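Local coordinates for protein fructokinase (Vibrio cholerae serotype O1, PDB 5EYN) that phosphorylates fructose with ATP as a PfkB-family sugar kinase, here holding fructose, ADP, beryllium trifluoride and calcium, at residues L196-K201 with Q227-V232; A240-P245 with T287-V292; G136-V141 with G166-F171. One frame throughout, in Å; residues are numbered along the deposited sequence.

Interaction 1: residues L196-K201 with Q227-V232; sequences LADVVK and QIPLVV
Val199, Val200 and Lys201 pair in parallel with Leu230, Val231 and Val232, two neighbouring strands in the central sheet of this ribokinase-like fold. Three backbone hydrogen bonds tie them. Leu230 N gives to Asp198 O and Val200 N to Leu230 O; the last, Val232 N to Val200 O, is 2.9 Å long and close to straight at 164°. Between these bonds, CA-H...O contacts use the same carbonyls again: Leu230 O also takes the CA of Val199 at 3.2 Å, and Val200 O that of Val231.

The apolar contacts divide between the two faces of the sheet. On one, Val199 and Leu230 lie side by side and point the same way, with Leu230 CD2 reaching both methyls of Val199, CG2 at 4.1 Å. Leu272 of helix 264-278 also packs on Val199. On the other face, Val200 and Ile228 cross at about a right angle and meet through their CG2 methyls, 3.9 Å apart.

Polar ends lead elsewhere. Asp198 OD2 accepts a hydrogen bond from Val169 N in the next strand. Lys201 lines a second ADP site known for this protein, with no ADP bound there in this chain; its side chain bends at chi2 (-83°), which turns CD aside, and NZ makes a long, weak ion pair with Asp172. At the strand entrance the Pro229 ring lies against the Asp198 carbonyl, its CD 3.3 Å from Asp198 O.

Interaction 2: residues A240-P245 with T287-V292; sequences ALVATP and TILDAV
Val242 and Val292 reach toward each other tip to tip, the central meeting of a strand with a helix packed on the sheet of this ribokinase-like fold. Val242 CG2 stands 3.8 Å from Val292 CG2 and equally close to Val292 CG1, so one methyl of the strand residue faces both branches of the helix residue. The other branch of Val242 works in a different direction. With CG1 anti to the backbone N (chi1 -179°), it meets Ile288 CG2 at 3.9 Å, the two side chains crossing at a slant. Leu289 comes in more loosely: its CB starts off to one side, but the end of the chain swings back and brings CD2 within 4.4 Å of Val242 CG1.

Smaller contacts extend the interface along the strand. Ala240 CB touches Val292 CG1 at 4.1 Å, and Thr244 CG2 approaches Ile288 CD1 at 4.3 Å. No hydrogen bond links the segments; Thr244 OG1 has a weak one with Gln285 NE2, just ahead of the helical segment.

Strand 240-244 and helix segment 287-292 run nearly antiparallel, at 160°, their axes 10.2 Å apart at closest approach. The strand lies between strands 230-234 and 247-251, and Leu230 and Val251 add to the apolar surface beneath helix 285-302. On the helix, Ala291 packs against Leu272 and Leu276 of helix 264-278, while Asp290 forms a salt bridge with Arg275.

Interaction 3: residues G136-V141 with G166-F171; sequences GEWLHV and GGYVSF
The beta-alpha-beta unit of strand 138-142, helix 151-165 and strand 168-172 closes here, where Trp138 to Val141 pair in parallel with Tyr168 to Phe171 in the central sheet of the ribokinase-like fold. Backbone hydrogen bonds pass back and forth: Tyr168 N to Glu137 O, Leu139 N to Tyr168 O, Ser170 N to Leu139 O and Val141 N to Ser170 O. The third is almost straight, 175° at the hydrogen.

Before the strands proper, Gly136 N bonds to Gly166 O at 3.0 Å, the donor lying well above the carbonyl plane. Gly166 ends the preceding helix in a Schellman motif with positive phi. Gly167 follows with its CA 3.2 Å from Glu137 O; a CB on Gly167 would run into that same oxygen. The carboxylate of Glu137 forms a salt bridge with Arg20 through OE2.

The main side-chain contact is a CH-pi interaction. Tyr168 CB sits over the centre of the six-membered ring of Trp138, 3.4 Å from its centroid. The Tyr168 ring continues past the indole at a slant, the planes at 42°, and its CD2 comes 3.7 Å from Trp138 NE1. Trp282 meets both rings edge-to-face.

On the opposite face, Phe171 CD1 lies 4.1 Å from Val141 CG1 and comes closer still, 3.2 Å, to Val141 O, the carbonyl meeting the ring obliquely. Val190 and Val194 of helix 186-194 pack on the phenylalanine.

Back on the tryptophan face, His140 and Ser170 make a buried polar pair, with Val269 and Leu273 of helix 264-278 nearby. Ser170 OG, anti to its backbone N (chi1 171°), reaches the edge of the imidazole and hydrogen-bonds His140 ND1 at 2.8 Å.

Overall arrangement
Interactions 1 and 3 join consecutive strands of one sheet, strand 168-172 being the neighbour of 199-203; their centres are 11 Å apart, and Asp198 N lies 2.8 Å from Val169 O in a probable hydrogen bond. Interaction 2 continues from interaction 1 through the next strand, by a probable hydrogen bond from Ala243 N to Val231 O, 2.8 Å, and adds helix 285-302 over the sheet. Interactions 2 and 3 do not touch, their nearest atoms being about 8 Å apart. The fructose, ADP and calcium lie near parts of all three contacts: the Lys201 side chain is about 4 Å from calcium, that of Ala240 about 5 Å from ADP, and that of His140 about 9 Å from fructose.

Interaction 1: residues L196-K201 with Q227-V232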
ATOM      1  N   LEU A 196     -27.835 -11.929  12.424  1.00  9.79           N
ATOM      2  CA  LEU A 196     -28.448 -10.638  12.732  1.00 10.25           C
ATOM      3  C   LEU A 196     -29.136 -10.016  11.512  1.00  9.69           C
ATOM      4  O   LEU A 196     -29.881  -9.044  11.636  1.00 12.27           O
ATOM      5  CB  LEU A 196     -27.384  -9.665  13.225  1.00  9.98           C
ATOM      6  CG  LEU A 196     -26.747 -10.050  14.558  1.00 10.75           C
ATOM      7  CD1 LEU A 196     -25.517  -9.213  14.840  1.00 11.08           C
ATOM      8  CD2 LEU A 196     -27.746  -9.910  15.708  1.00 12.78           C
ATOM      9  N   ALA A 197     -28.906 -10.566  10.326  1.00  9.40           N
ATOM     10  CA  ALA A 197     -29.263  -9.883   9.099  1.00  9.69           C
ATOM     11  C   ALA A 197     -30.666 -10.240   8.613  1.00  9.84           C
ATOM     12  O   ALA A 197     -31.158 -11.348   8.820  1.00 10.78           O
ATOM     13  CB  ALA A 197     -28.227 -10.203   8.034  1.00 10.81           C
ATOM     14  N   ASP A 198     -31.304  -9.273   7.963  1.00  9.12           N
ATOM     15  CA  ASP A 198     -32.528  -9.509   7.213  1.00  9.43           C
ATOM     16  C   ASP A 198     -32.268 -10.103   5.838  1.00  8.92           C
ATOM     17  O   ASP A 198     -33.061 -10.904   5.343  1.00  8.96           O
ATOM     18  CB  ASP A 198     -33.273  -8.191   7.056  1.00  9.80           C
ATOM     19  CG  ASP A 198     -33.735  -7.642   8.368  1.00 11.03           C
ATOM     20  OD1 ASP A 198     -34.760  -8.159   8.872  1.00 14.36           O
ATOM     21  OD2 ASP A 198     -33.094  -6.707   8.891  1.00 10.64           O
ATOM     22  N   VAL A 199     -31.163  -9.679   5.231  1.00  8.17           N
ATOM     23  CA  VAL A 199     -30.764 -10.136   3.909  1.00  7.44           C
ATOM     24  C   VAL A 199     -29.312 -10.567   3.969  1.00  7.69           C
ATOM     25  O   VAL A 199     -28.473  -9.824   4.490  1.00  7.87           O
ATOM     26  CB  VAL A 199     -30.883  -8.990   2.890  1.00  8.49           C
ATOM     27  CG1 VAL A 199     -30.415  -9.416   1.497  1.00  8.25           C
ATOM     28  CG2 VAL A 199     -32.307  -8.479   2.808  1.00  9.11           C
ATOM     29  N   VAL A 200     -29.006 -11.757   3.456  1.00  7.01           N
ATOM     30  CA  VAL A 200     -27.622 -12.193   3.376  1.00  6.55           C
ATOM     31  C   VAL A 200     -27.374 -12.660   1.949  1.00  7.21           C
ATOM     32  O   VAL A 200     -28.174 -13.420   1.391  1.00  8.39           O
ATOM     33  CB  VAL A 200     -27.311 -13.334   4.361  1.00  8.34           C
ATOM     34  CG1 VAL A 200     -25.841 -13.716   4.277  1.00  9.56           C
ATOM     35  CG2 VAL A 200     -27.696 -12.935   5.766  1.00  9.39           C
ATOM     36  N   LYS A 201     -26.277 -12.183   1.372  1.00  8.72           N
ATOM     37  CA  LYS A 201     -25.837 -12.578   0.040  1.00  8.46           C
ATOM     38  C   LYS A 201     -24.511 -13.304   0.188  1.00  9.19           C
ATOM     39  O   LYS A 201     -23.589 -12.789   0.824  1.00  8.77           O
ATOM     40  CB  LYS A 201     -25.686 -11.351  -0.854  1.00 10.73           C
ATOM     41  CG  LYS A 201     -25.216 -11.659  -2.283  1.00 13.18           C
ATOM     42  CD  LYS A 201     -23.688 -11.813  -2.375  1.00 15.78           C
ATOM     43  CE  LYS A 201     -23.116 -11.548  -3.737  1.00 20.00           C
ATOM     44  NZ  LYS A 201     -21.658 -11.322  -3.669  1.00 20.21           N
ATOM     45  N   GLN A 227     -33.455 -18.690  10.218  1.00 22.93           N
ATOM     46  CA  GLN A 227     -34.700 -18.059   9.766  1.00 20.66           C
ATOM     47  C   GLN A 227     -34.391 -16.690   9.142  1.00 19.28           C
ATOM     48  O   GLN A 227     -35.026 -15.686   9.460  1.00 19.77           O
ATOM     49  CB  GLN A 227     -35.741 -17.946  10.904  1.00 20.76           C
ATOM     50  CG  GLN A 227     -36.378 -19.285  11.359  1.00 22.49           C
ATOM     51  CD  GLN A 227     -37.543 -19.777  10.478  1.00 23.42           C
ATOM     52  OE1 GLN A 227     -38.080 -19.042   9.634  1.00 23.69           O
ATOM     53  NE2 GLN A 227     -37.935 -21.039  10.681  1.00 24.30           N
ATOM     54  N   ILE A 228     -33.397 -16.668   8.255  1.00 16.74           N
ATOM     55  CA  ILE A 228     -33.033 -15.460   7.529  1.00 14.14           C
ATOM     56  C   ILE A 228     -34.132 -15.160   6.515  1.00 13.09           C
ATOM     57  O   ILE A 228     -34.493 -16.016   5.722  1.00 13.57           O
ATOM     58  CB  ILE A 228     -31.691 -15.626   6.775  1.00 12.47           C
ATOM     59  CG1 ILE A 228     -30.564 -16.046   7.725  1.00 14.97           C
ATOM     60  CG2 ILE A 228     -31.295 -14.350   6.089  1.00 11.99           C
ATOM     61  CD1 ILE A 228     -29.395 -16.643   7.001  1.00 16.11           C
ATOM     62  N   PRO A 229     -34.684 -13.945   6.549  1.00 12.31           N
ATOM     63  CA  PRO A 229     -35.809 -13.623   5.668  1.00 12.31           C
ATOM     64  C   PRO A 229     -35.476 -13.762   4.180  1.00 10.91           C
ATOM     65  O   PRO A 229     -36.292 -14.288   3.426  1.00 12.80           O
ATOM     66  CB  PRO A 229     -36.130 -12.175   6.038  1.00 13.17           C
ATOM     67  CG  PRO A 229     -35.692 -12.054   7.447  1.00 14.59           C
ATOM     68  CD  PRO A 229     -34.448 -12.883   7.538  1.00 13.09           C
ATOM     69  N   LEU A 230     -34.293 -13.320   3.777  1.00  9.41           N
ATOM     70  CA  LEU A 230     -33.891 -13.413   2.386  1.00  8.99           C
ATOM     71  C   LEU A 230     -32.431 -13.780   2.277  1.00  8.36           C
ATOM     72  O   LEU A 230     -31.569 -13.071   2.785  1.00  8.93           O
ATOM     73  CB  LEU A 230     -34.129 -12.086   1.676  1.00  9.75           C
ATOM     74  CG  LEU A 230     -33.583 -11.958   0.251  1.00 10.12           C
ATOM     75  CD1 LEU A 230     -34.148 -13.044  -0.668  1.00 11.44           C
ATOM     76  CD2 LEU A 230     -33.898 -10.584  -0.298  1.00 11.00           C
ATOM     77  N   VAL A 231     -32.162 -14.896   1.607  1.00  8.45           N
ATOM     78  CA  VAL A 231     -30.807 -15.319   1.299  1.00  9.39           C
ATOM     79  C   VAL A 231     -30.693 -15.358  -0.210  1.00  8.92           C
ATOM     80  O   VAL A 231     -31.561 -15.890  -0.906  1.00  9.82           O
ATOM     81  CB  VAL A 231     -30.486 -16.714   1.880  1.00  9.78           C
ATOM     82  CG1 VAL A 231     -29.175 -17.240   1.340  1.00 11.97           C
ATOM     83  CG2 VAL A 231     -30.427 -16.666   3.397  1.00 11.24           C
ATOM     84  N   VAL A 232     -29.616 -14.780  -0.720  1.00  8.70           N
ATOM     85  CA  VAL A 232     -29.331 -14.839  -2.131  1.00  9.83           C
ATOM     86  C   VAL A 232     -27.957 -15.467  -2.280  1.00 10.09           C
ATOM     87  O   VAL A 232     -27.024 -15.083  -1.583  1.00 12.38           O
ATOM     88  CB  VAL A 232     -29.349 -13.447  -2.749  1.00 11.83           C
ATOM     89  CG1 VAL A 232     -29.017 -13.531  -4.224  1.00 14.54           C
ATOM     90  CG2 VAL A 232     -30.696 -12.806  -2.538  1.00 13.50           C
TER

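Interaction 2: residues A240-P245 with T287-V292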
ATOM      1  N   ALA A 240     -28.561 -16.065  -9.808  1.00 13.55           N
ATOM      2  CA  ALA A 240     -28.647 -16.130  -8.359  1.00 13.39           C
ATOM      3  C   ALA A 240     -29.772 -17.044  -7.917  1.00 13.06           C
ATOM      4  O   ALA A 240     -30.831 -17.098  -8.544  1.00 13.55           O
ATOM      5  CB  ALA A 240     -28.858 -14.754  -7.791  1.00 14.90           C
ATOM      6  N   LEU A 241     -29.522 -17.779  -6.842  1.00 12.44           N
ATOM      7  CA  LEU A 241     -30.545 -18.553  -6.169  1.00 12.31           C
ATOM      8  C   LEU A 241     -31.134 -17.683  -5.077  1.00 10.98           C
ATOM      9  O   LEU A 241     -30.417 -17.123  -4.257  1.00 11.46           O
ATOM     10  CB  LEU A 241     -29.954 -19.837  -5.597  1.00 13.16           C
ATOM     11  CG  LEU A 241     -30.985 -20.780  -4.959  1.00 15.73           C
ATOM     12  CD1 LEU A 241     -30.450 -22.189  -4.863  1.00 19.51           C
ATOM     13  CD2 LEU A 241     -31.384 -20.327  -3.575  1.00 16.61           C
ATOM     14  N   VAL A 242     -32.453 -17.581  -5.069  1.00 10.53           N
ATOM     15  CA  VAL A 242     -33.169 -16.743  -4.120  1.00 11.08           C
ATOM     16  C   VAL A 242     -33.921 -17.654  -3.161  1.00 11.15           C
ATOM     17  O   VAL A 242     -34.735 -18.465  -3.586  1.00 12.39           O
ATOM     18  CB  VAL A 242     -34.158 -15.825  -4.853  1.00 12.52           C
ATOM     19  CG1 VAL A 242     -34.883 -14.931  -3.870  1.00 13.49           C
ATOM     20  CG2 VAL A 242     -33.441 -14.993  -5.916  1.00 13.17           C
ATOM     21  N   ALA A 243     -33.593 -17.553  -1.879  1.00  9.99           N
ATOM     22  CA  ALA A 243     -34.183 -18.417  -0.867  1.00 10.84           C
ATOM     23  C   ALA A 243     -34.917 -17.576   0.169  1.00 10.34           C
ATOM     24  O   ALA A 243     -34.321 -16.745   0.862  1.00 10.83           O
ATOM     25  CB  ALA A 243     -33.119 -19.274  -0.191  1.00 10.71           C
ATOM     26  N   THR A 244     -36.221 -17.796   0.239  1.00 11.20           N
ATOM     27  CA  THR A 244     -37.085 -17.155   1.216  1.00 11.14           C
ATOM     28  C   THR A 244     -37.840 -18.286   1.899  1.00 11.11           C
ATOM     29  O   THR A 244     -37.714 -19.426   1.500  1.00 12.08           O
ATOM     30  CB  THR A 244     -38.038 -16.179   0.533  1.00 13.10           C
ATOM     31  OG1 THR A 244     -38.751 -16.871  -0.493  1.00 14.95           O
ATOM     32  CG2 THR A 244     -37.254 -15.027  -0.068  1.00 14.07           C
ATOM     33  N   PRO A 245     -38.614 -17.992   2.953  1.00 11.48           N
ATOM     34  CA  PRO A 245     -39.234 -19.131   3.640  1.00 12.15           C
ATOM     35  C   PRO A 245     -40.084 -20.017   2.717  1.00 11.94           C
ATOM     36  O   PRO A 245     -40.971 -19.559   2.001  1.00 14.52           O
ATOM     37  CB  PRO A 245     -40.081 -18.461   4.723  1.00 13.88           C
ATOM     38  CG  PRO A 245     -39.336 -17.196   5.019  1.00 14.94           C
ATOM     39  CD  PRO A 245     -38.786 -16.733   3.695  1.00 13.86           C
ATOM     40  N   THR A 287     -41.485  -8.117  -5.345  1.00 14.86           N
ATOM     41  CA  THR A 287     -40.486  -7.080  -5.159  1.00 14.76           C
ATOM     42  C   THR A 287     -39.090  -7.700  -5.084  1.00 12.83           C
ATOM     43  O   THR A 287     -38.146  -7.212  -5.690  1.00 13.05           O
ATOM     44  CB  THR A 287     -40.770  -6.288  -3.867  1.00 15.22           C
ATOM     45  OG1 THR A 287     -42.019  -5.610  -3.999  1.00 17.15           O
ATOM     46  CG2 THR A 287     -39.679  -5.268  -3.579  1.00 16.19           C
ATOM     47  N   ILE A 288     -38.952  -8.764  -4.309  1.00 12.32           N
ATOM     48  CA  ILE A 288     -37.661  -9.416  -4.165  1.00 11.63           C
ATOM     49  C   ILE A 288     -37.179  -9.963  -5.509  1.00 11.65           C
ATOM     50  O   ILE A 288     -36.016  -9.784  -5.878  1.00 11.11           O
ATOM     51  CB  ILE A 288     -37.747 -10.522  -3.116  1.00 11.74           C
ATOM     52  CG1 ILE A 288     -37.855  -9.881  -1.734  1.00 11.98           C
ATOM     53  CG2 ILE A 288     -36.556 -11.466  -3.203  1.00 12.33           C
ATOM     54  CD1 ILE A 288     -38.161 -10.859  -0.636  1.00 12.62           C
ATOM     55  N   LEU A 289     -38.046 -10.655  -6.235  1.00 12.48           N
ATOM     56  CA  LEU A 289     -37.587 -11.276  -7.475  1.00 13.35           C
ATOM     57  C   LEU A 289     -37.198 -10.226  -8.511  1.00 13.87           C
ATOM     58  O   LEU A 289     -36.232 -10.403  -9.251  1.00 13.90           O
ATOM     59  CB  LEU A 289     -38.655 -12.211  -8.030  1.00 14.96           C
ATOM     60  CG  LEU A 289     -38.933 -13.453  -7.183  1.00 15.92           C
ATOM     61  CD1 LEU A 289     -40.136 -14.173  -7.751  1.00 17.69           C
ATOM     62  CD2 LEU A 289     -37.736 -14.386  -7.137  1.00 16.28           C
ATOM     63  N   ASP A 290     -37.954  -9.135  -8.569  1.00 13.95           N
ATOM     64  CA  ASP A 290     -37.595  -8.009  -9.431  1.00 14.30           C
ATOM     65  C   ASP A 290     -36.268  -7.371  -8.993  1.00 14.02           C
ATOM     66  O   ASP A 290     -35.439  -6.998  -9.830  1.00 14.41           O
ATOM     67  CB  ASP A 290     -38.720  -6.965  -9.412  1.00 17.03           C
ATOM     68  CG  ASP A 290     -38.344  -5.693 -10.133  1.00 19.53           C
ATOM     69  OD1 ASP A 290     -38.515  -5.648 -11.361  1.00 20.96           O
ATOM     70  OD2 ASP A 290     -37.875  -4.737  -9.486  1.00 20.59           O
ATOM     71  N   ALA A 291     -36.056  -7.246  -7.687  1.00 13.45           N
ATOM     72  CA  ALA A 291     -34.808  -6.668  -7.187  1.00 12.16           C
ATOM     73  C   ALA A 291     -33.614  -7.521  -7.585  1.00 11.53           C
ATOM     74  O   ALA A 291     -32.558  -6.986  -7.917  1.00 11.59           O
ATOM     75  CB  ALA A 291     -34.851  -6.493  -5.677  1.00 11.44           C
ATOM     76  N   VAL A 292     -33.798  -8.838  -7.594  1.00 11.20           N
ATOM     77  CA  VAL A 292     -32.740  -9.760  -8.005  1.00 11.67           C
ATOM     78  C   VAL A 292     -32.508  -9.686  -9.518  1.00 11.68           C
ATOM     79  O   VAL A 292     -31.379  -9.819  -9.980  1.00 11.54           O
ATOM     80  CB  VAL A 292     -33.037 -11.202  -7.551  1.00 11.20           C
ATOM     81  CG1 VAL A 292     -32.013 -12.192  -8.081  1.00 11.45           C
ATOM     82  CG2 VAL A 292     -33.044 -11.266  -6.036  1.00 11.35           C
TER

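Interaction 3: residues G136-V141 with G166-F171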
ATOM      1  N   GLY A 136     -36.876   2.039   9.130  1.00 13.73           N
ATOM      2  CA  GLY A 136     -37.037   1.814   7.706  1.00 13.48           C
ATOM      3  C   GLY A 136     -35.769   1.994   6.886  1.00 12.89           C
ATOM      4  O   GLY A 136     -35.749   1.684   5.701  1.00 13.33           O
ATOM      5  N   GLU A 137     -34.703   2.491   7.494  1.00 11.31           N
ATOM      6  CA  GLU A 137     -33.435   2.582   6.797  1.00 10.80           C
ATOM      7  C   GLU A 137     -32.799   1.208   6.674  1.00 10.34           C
ATOM      8  O   GLU A 137     -33.167   0.264   7.376  1.00 10.68           O
ATOM      9  CB  GLU A 137     -32.493   3.552   7.510  1.00 11.68           C
ATOM     10  CG  GLU A 137     -32.950   5.003   7.420  1.00 13.50           C
ATOM     11  CD  GLU A 137     -31.992   5.970   8.098  1.00 14.19           C
ATOM     12  OE1 GLU A 137     -31.222   5.543   8.979  1.00 14.23           O
ATOM     13  OE2 GLU A 137     -32.021   7.167   7.760  1.00 18.06           O
ATOM     14  N   TRP A 138     -31.821   1.122   5.781  1.00  9.79           N
ATOM     15  CA  TRP A 138     -31.024  -0.084   5.588  1.00  8.87           C
ATOM     16  C   TRP A 138     -29.596   0.174   6.037  1.00  8.15           C
ATOM     17  O   TRP A 138     -29.094   1.290   5.937  1.00  8.67           O
ATOM     18  CB  TRP A 138     -31.017  -0.510   4.106  1.00  8.27           C
ATOM     19  CG  TRP A 138     -32.265  -1.180   3.695  1.00  9.05           C
ATOM     20  CD1 TRP A 138     -33.432  -0.595   3.315  1.00 10.52           C
ATOM     21  CD2 TRP A 138     -32.483  -2.588   3.644  1.00  9.70           C
ATOM     22  NE1 TRP A 138     -34.370  -1.559   3.033  1.00 10.21           N
ATOM     23  CE2 TRP A 138     -33.807  -2.794   3.224  1.00  9.31           C
ATOM     24  CE3 TRP A 138     -31.685  -3.702   3.920  1.00  9.51           C
ATOM     25  CZ2 TRP A 138     -34.356  -4.058   3.086  1.00 10.04           C
ATOM     26  CZ3 TRP A 138     -32.231  -4.961   3.783  1.00 10.59           C
ATOM     27  CH2 TRP A 138     -33.557  -5.128   3.376  1.00 10.85           C
ATOM     28  N   LEU A 139     -28.958  -0.884   6.525  1.00  7.86           N
ATOM     29  CA  LEU A 139     -27.528  -0.885   6.801  1.00  7.93           C
ATOM     30  C   LEU A 139     -26.931  -2.100   6.112  1.00  7.82           C
ATOM     31  O   LEU A 139     -27.394  -3.217   6.333  1.00  8.16           O
ATOM     32  CB  LEU A 139     -27.272  -0.976   8.307  1.00  7.88           C
ATOM     33  CG  LEU A 139     -25.811  -1.137   8.732  1.00  7.78           C
ATOM     34  CD1 LEU A 139     -25.020   0.102   8.418  1.00  8.20           C
ATOM     35  CD2 LEU A 139     -25.752  -1.446  10.224  1.00  9.42           C
ATOM     36  N   HIS A 140     -25.912  -1.885   5.278  1.00  7.28           N
ATOM     37  CA  HIS A 140     -25.200  -2.984   4.643  1.00  7.55           C
ATOM     38  C   HIS A 140     -23.758  -3.060   5.123  1.00  7.50           C
ATOM     39  O   HIS A 140     -23.067  -2.040   5.211  1.00  8.78           O
ATOM     40  CB  HIS A 140     -25.213  -2.818   3.128  1.00  7.51           C
ATOM     41  CG  HIS A 140     -24.488  -3.895   2.399  1.00  7.62           C
ATOM     42  ND1 HIS A 140     -24.978  -5.179   2.298  1.00  7.65           N
ATOM     43  CD2 HIS A 140     -23.279  -3.901   1.784  1.00  8.17           C
ATOM     44  CE1 HIS A 140     -24.115  -5.925   1.629  1.00  7.71           C
ATOM     45  NE2 HIS A 140     -23.081  -5.171   1.291  1.00  7.76           N
ATOM     46  N   VAL A 141     -23.342  -4.290   5.426  1.00  8.45           N
ATOM     47  CA  VAL A 141     -22.055  -4.610   6.030  1.00  9.03           C
ATOM     48  C   VAL A 141     -21.414  -5.789   5.307  1.00  7.26           C
ATOM     49  O   VAL A 141     -22.122  -6.684   4.853  1.00  7.32           O
ATOM     50  CB  VAL A 141     -22.264  -4.996   7.558  1.00 10.71           C
ATOM     51  CG1 VAL A 141     -20.969  -5.425   8.234  1.00 11.73           C
ATOM     52  CG2 VAL A 141     -22.930  -3.858   8.315  1.00 11.47           C
ATOM     53  N   GLY A 166     -35.689  -0.184  14.167  1.00 12.88           N
ATOM     54  CA  GLY A 166     -36.629  -0.665  13.173  1.00 13.47           C
ATOM     55  C   GLY A 166     -36.152  -0.501  11.744  1.00 13.02           C
ATOM     56  O   GLY A 166     -36.953  -0.395  10.819  1.00 13.70           O
ATOM     57  N   GLY A 167     -34.840  -0.484  11.564  1.00 11.73           N
ATOM     58  CA  GLY A 167     -34.242  -0.551  10.250  1.00 11.79           C
ATOM     59  C   GLY A 167     -33.974  -1.990   9.857  1.00 10.67           C
ATOM     60  O   GLY A 167     -34.344  -2.929  10.566  1.00 11.45           O
ATOM     61  N   TYR A 168     -33.310  -2.161   8.724  1.00 10.22           N
ATOM     62  CA  TYR A 168     -33.066  -3.474   8.156  1.00  9.36           C
ATOM     63  C   TYR A 168     -31.581  -3.629   7.914  1.00  8.60           C
ATOM     64  O   TYR A 168     -30.882  -2.657   7.626  1.00  9.26           O
ATOM     65  CB  TYR A 168     -33.820  -3.630   6.839  1.00 10.60           C
ATOM     66  CG  TYR A 168     -35.292  -3.373   6.976  1.00 12.74           C
ATOM     67  CD1 TYR A 168     -36.087  -4.237   7.697  1.00 13.39           C
ATOM     68  CD2 TYR A 168     -35.885  -2.278   6.379  1.00 14.56           C
ATOM     69  CE1 TYR A 168     -37.441  -4.017   7.843  1.00 16.33           C
ATOM     70  CE2 TYR A 168     -37.236  -2.036   6.529  1.00 16.41           C
ATOM     71  CZ  TYR A 168     -38.013  -2.917   7.259  1.00 17.69           C
ATOM     72  OH  TYR A 168     -39.369  -2.691   7.404  1.00 21.27           O
ATOM     73  N   VAL A 169     -31.111  -4.864   8.010  1.00  8.07           N
ATOM     74  CA  VAL A 169     -29.693  -5.159   7.923  1.00  7.87           C
ATOM     75  C   VAL A 169     -29.408  -6.130   6.796  1.00  8.27           C
ATOM     76  O   VAL A 169     -30.003  -7.200   6.707  1.00  8.52           O
ATOM     77  CB  VAL A 169     -29.185  -5.762   9.251  1.00  8.87           C
ATOM     78  CG1 VAL A 169     -27.719  -6.147   9.124  1.00  9.66           C
ATOM     79  CG2 VAL A 169     -29.403  -4.784  10.386  1.00 10.01           C
ATOM     80  N   SER A 170     -28.492  -5.720   5.928  1.00  7.24           N
ATOM     81  CA  SER A 170     -27.996  -6.539   4.842  1.00  7.07           C
ATOM     82  C   SER A 170     -26.539  -6.892   5.127  1.00  7.48           C
ATOM     83  O   SER A 170     -25.767  -6.047   5.561  1.00  7.46           O
ATOM     84  CB  SER A 170     -28.116  -5.740   3.542  1.00  7.91           C
ATOM     85  OG  SER A 170     -27.480  -6.351   2.432  1.00  8.56           O
ATOM     86  N   PHE A 171     -26.169  -8.138   4.868  1.00  6.86           N
ATOM     87  CA  PHE A 171     -24.818  -8.611   5.101  1.00  6.77           C
ATOM     88  C   PHE A 171     -24.349  -9.433   3.912  1.00  5.70           C
ATOM     89  O   PHE A 171     -25.068 -10.314   3.432  1.00  7.36           O
ATOM     90  CB  PHE A 171     -24.795  -9.446   6.393  1.00  6.66           C
ATOM     91  CG  PHE A 171     -23.432  -9.957   6.792  1.00  7.54           C
ATOM     92  CD1 PHE A 171     -22.369  -9.096   6.941  1.00  7.62           C
ATOM     93  CD2 PHE A 171     -23.226 -11.303   7.038  1.00  9.51           C
ATOM     94  CE1 PHE A 171     -21.129  -9.559   7.299  1.00  7.91           C
ATOM     95  CE2 PHE A 171     -21.995 -11.764   7.422  1.00 10.98           C
ATOM     96  CZ  PHE A 171     -20.942 -10.893   7.532  1.00  8.63           C
TER